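Side-chain contact in Mec-8 protein (PDB 6DG0), which probably binds RNA in the nucleus as a splicing factor, here represented by its C-terminal RNA recognition motif: residues K25-F30 with T55-S60. The protein carries 2 engineered substitutions. Numbering follows the deposited sequence.
Sequences KAFSGF and TQAMIS
Phe-27 reaches Ala-57 with the root of its side chain and Ser-60 with the far end of its ring. At the root, CB of Phe-27 lies 4.1 Å from CB of Ala-57, an apolar contact; the CA atoms of these two residues, 6.2 Å apart, are the closest CA pair of the two segments. A chi1 of -67° sets CG opposite the carbonyl carbon, and the ring thereby points along helix 51-61, from Ala-57 to Ser-60 three residues on. There CE2 of Phe-27 meets CB of Ser-60 at 3.4 Å and OG at 3.8 Å, and CZ lies 3.7 Å from the same CB; the ring meets both partners obliquely. In this RNA recognition motif the contact joins the loop between the first helix (17-24) and strand 30-37 to the second helix (51-61) of the βαββαβ fold, and Tyr-48 of strand 42-48 touches both Phe-27 and Ala-57. The hydroxyl of Ser-60 is turned back to its own helix: OG donates to O of Gln-56 at 2.9 Å, with a C=O...OG angle of 158°. N of Ser-60 also bonds to that oxygen, from the opposite face of the carbonyl plane. A type II beta turn runs from Phe-27 to Phe-30, and within it Ser-28 OG is hydrogen-bonded to Lys-53 NZ.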
loop_
_atom_site.group_PDB
_atom_site.type_symbol
_atom_site.label_atom_id
_atom_site.label_comp_id
_atom_site.label_asym_id
_atom_site.label_seq_id
_atom_site.Cartn_x
_atom_site.Cartn_y
_atom_site.Cartn_z
ATOM N N LYS A 25 -6.275 -0.456 6.257
ATOM C CA LYS A 25 -7.122 -1.349 7.051
ATOM C C LYS A 25 -8.585 -0.910 7.019
ATOM O O LYS A 25 -9.482 -1.689 7.333
ATOM C CB LYS A 25 -6.628 -1.405 8.500
ATOM C CG LYS A 25 -7.107 -2.597 9.305
ATOM C CD LYS A 25 -6.531 -2.538 10.712
ATOM C CE LYS A 25 -6.931 -3.748 11.540
ATOM N NZ LYS A 25 -6.439 -5.018 10.941
ATOM N N ALA A 26 -8.819 0.338 6.625
ATOM C CA ALA A 26 -10.171 0.881 6.544
ATOM C C ALA A 26 -10.974 0.257 5.408
ATOM O O ALA A 26 -12.187 0.447 5.321
ATOM C CB ALA A 26 -10.119 2.393 6.378
ATOM N N PHE A 27 -10.295 -0.480 4.534
ATOM C CA PHE A 27 -10.951 -1.117 3.400
ATOM C C PHE A 27 -11.042 -2.631 3.558
ATOM O O PHE A 27 -10.138 -3.269 4.097
ATOM C CB PHE A 27 -10.224 -0.754 2.106
ATOM C CG PHE A 27 -10.347 0.694 1.748
ATOM C CD1 PHE A 27 -9.481 1.628 2.288
ATOM C CD2 PHE A 27 -11.345 1.127 0.894
ATOM C CE1 PHE A 27 -9.602 2.965 1.976
ATOM C CE2 PHE A 27 -11.471 2.465 0.579
ATOM C CZ PHE A 27 -10.595 3.385 1.116
ATOM N N SER A 28 -12.147 -3.190 3.079
ATOM C CA SER A 28 -12.447 -4.607 3.250
ATOM C C SER A 28 -11.386 -5.522 2.645
ATOM O O SER A 28 -10.922 -5.304 1.527
ATOM C CB SER A 28 -13.813 -4.928 2.640
ATOM O OG SER A 28 -14.133 -6.297 2.806
ATOM N N GLY A 29 -11.007 -6.548 3.402
ATOM C CA GLY A 29 -10.113 -7.584 2.917
ATOM C C GLY A 29 -8.640 -7.378 3.219
ATOM O O GLY A 29 -7.801 -8.151 2.754
ATOM N N PHE A 30 -8.322 -6.349 4.000
ATOM C CA PHE A 30 -6.936 -6.057 4.369
ATOM C C PHE A 30 -6.311 -7.181 5.187
ATOM O O PHE A 30 -6.795 -7.510 6.269
ATOM C CB PHE A 30 -6.846 -4.746 5.155
ATOM C CG PHE A 30 -5.472 -4.463 5.700
ATOM C CD1 PHE A 30 -4.490 -3.914 4.891
ATOM C CD2 PHE A 30 -5.161 -4.748 7.020
ATOM C CE1 PHE A 30 -3.226 -3.655 5.389
ATOM C CE2 PHE A 30 -3.899 -4.491 7.523
ATOM C CZ PHE A 30 -2.930 -3.944 6.707
ATOM N N THR A 55 -8.271 -4.293 -5.847
ATOM C CA THR A 55 -8.642 -3.344 -6.890
ATOM C C THR A 55 -9.508 -2.235 -6.306
ATOM O O THR A 55 -9.297 -1.054 -6.577
ATOM C CB THR A 55 -9.400 -4.036 -8.038
ATOM O OG1 THR A 55 -8.562 -5.036 -8.629
ATOM C CG2 THR A 55 -9.789 -3.029 -9.107
ATOM N N GLN A 56 -10.476 -2.638 -5.488
ATOM C CA GLN A 56 -11.407 -1.716 -4.847
ATOM C C GLN A 56 -10.670 -0.691 -3.991
ATOM O O GLN A 56 -10.990 0.498 -4.011
ATOM C CB GLN A 56 -12.404 -2.504 -3.996
ATOM C CG GLN A 56 -13.382 -1.679 -3.187
ATOM C CD GLN A 56 -14.303 -2.559 -2.364
ATOM O OE1 GLN A 56 -14.700 -3.637 -2.806
ATOM N NE2 GLN A 56 -14.652 -2.103 -1.165
ATOM N N ALA A 57 -9.678 -1.165 -3.245
ATOM C CA ALA A 57 -8.868 -0.305 -2.390
ATOM C C ALA A 57 -7.892 0.569 -3.179
ATOM O O ALA A 57 -7.651 1.717 -2.808
ATOM C CB ALA A 57 -8.107 -1.146 -1.374
ATOM N N MET A 58 -7.340 0.034 -4.266
ATOM C CA MET A 58 -6.380 0.789 -5.068
ATOM C C MET A 58 -7.045 1.998 -5.719
ATOM O O MET A 58 -6.512 3.107 -5.680
ATOM C CB MET A 58 -5.743 -0.097 -6.141
ATOM C CG MET A 58 -4.827 0.670 -7.086
ATOM S SD MET A 58 -3.938 -0.369 -8.254
ATOM C CE MET A 58 -5.299 -0.972 -9.243
ATOM N N ILE A 59 -8.203 1.767 -6.329
ATOM C CA ILE A 59 -8.986 2.833 -6.946
ATOM C C ILE A 59 -9.370 3.903 -5.922
ATOM O O ILE A 59 -9.256 5.101 -6.188
ATOM C CB ILE A 59 -10.261 2.279 -7.630
ATOM C CG1 ILE A 59 -9.951 1.816 -9.058
ATOM C CG2 ILE A 59 -11.313 3.361 -7.760
ATOM C CD1 ILE A 59 -9.025 0.625 -9.176
ATOM N N SER A 60 -9.805 3.459 -4.747
ATOM C CA SER A 60 -10.274 4.367 -3.703
ATOM C C SER A 60 -9.163 5.212 -3.078
ATOM O O SER A 60 -9.377 6.379 -2.754
ATOM C CB SER A 60 -10.983 3.574 -2.606
ATOM O OG SER A 60 -12.168 2.970 -3.092
#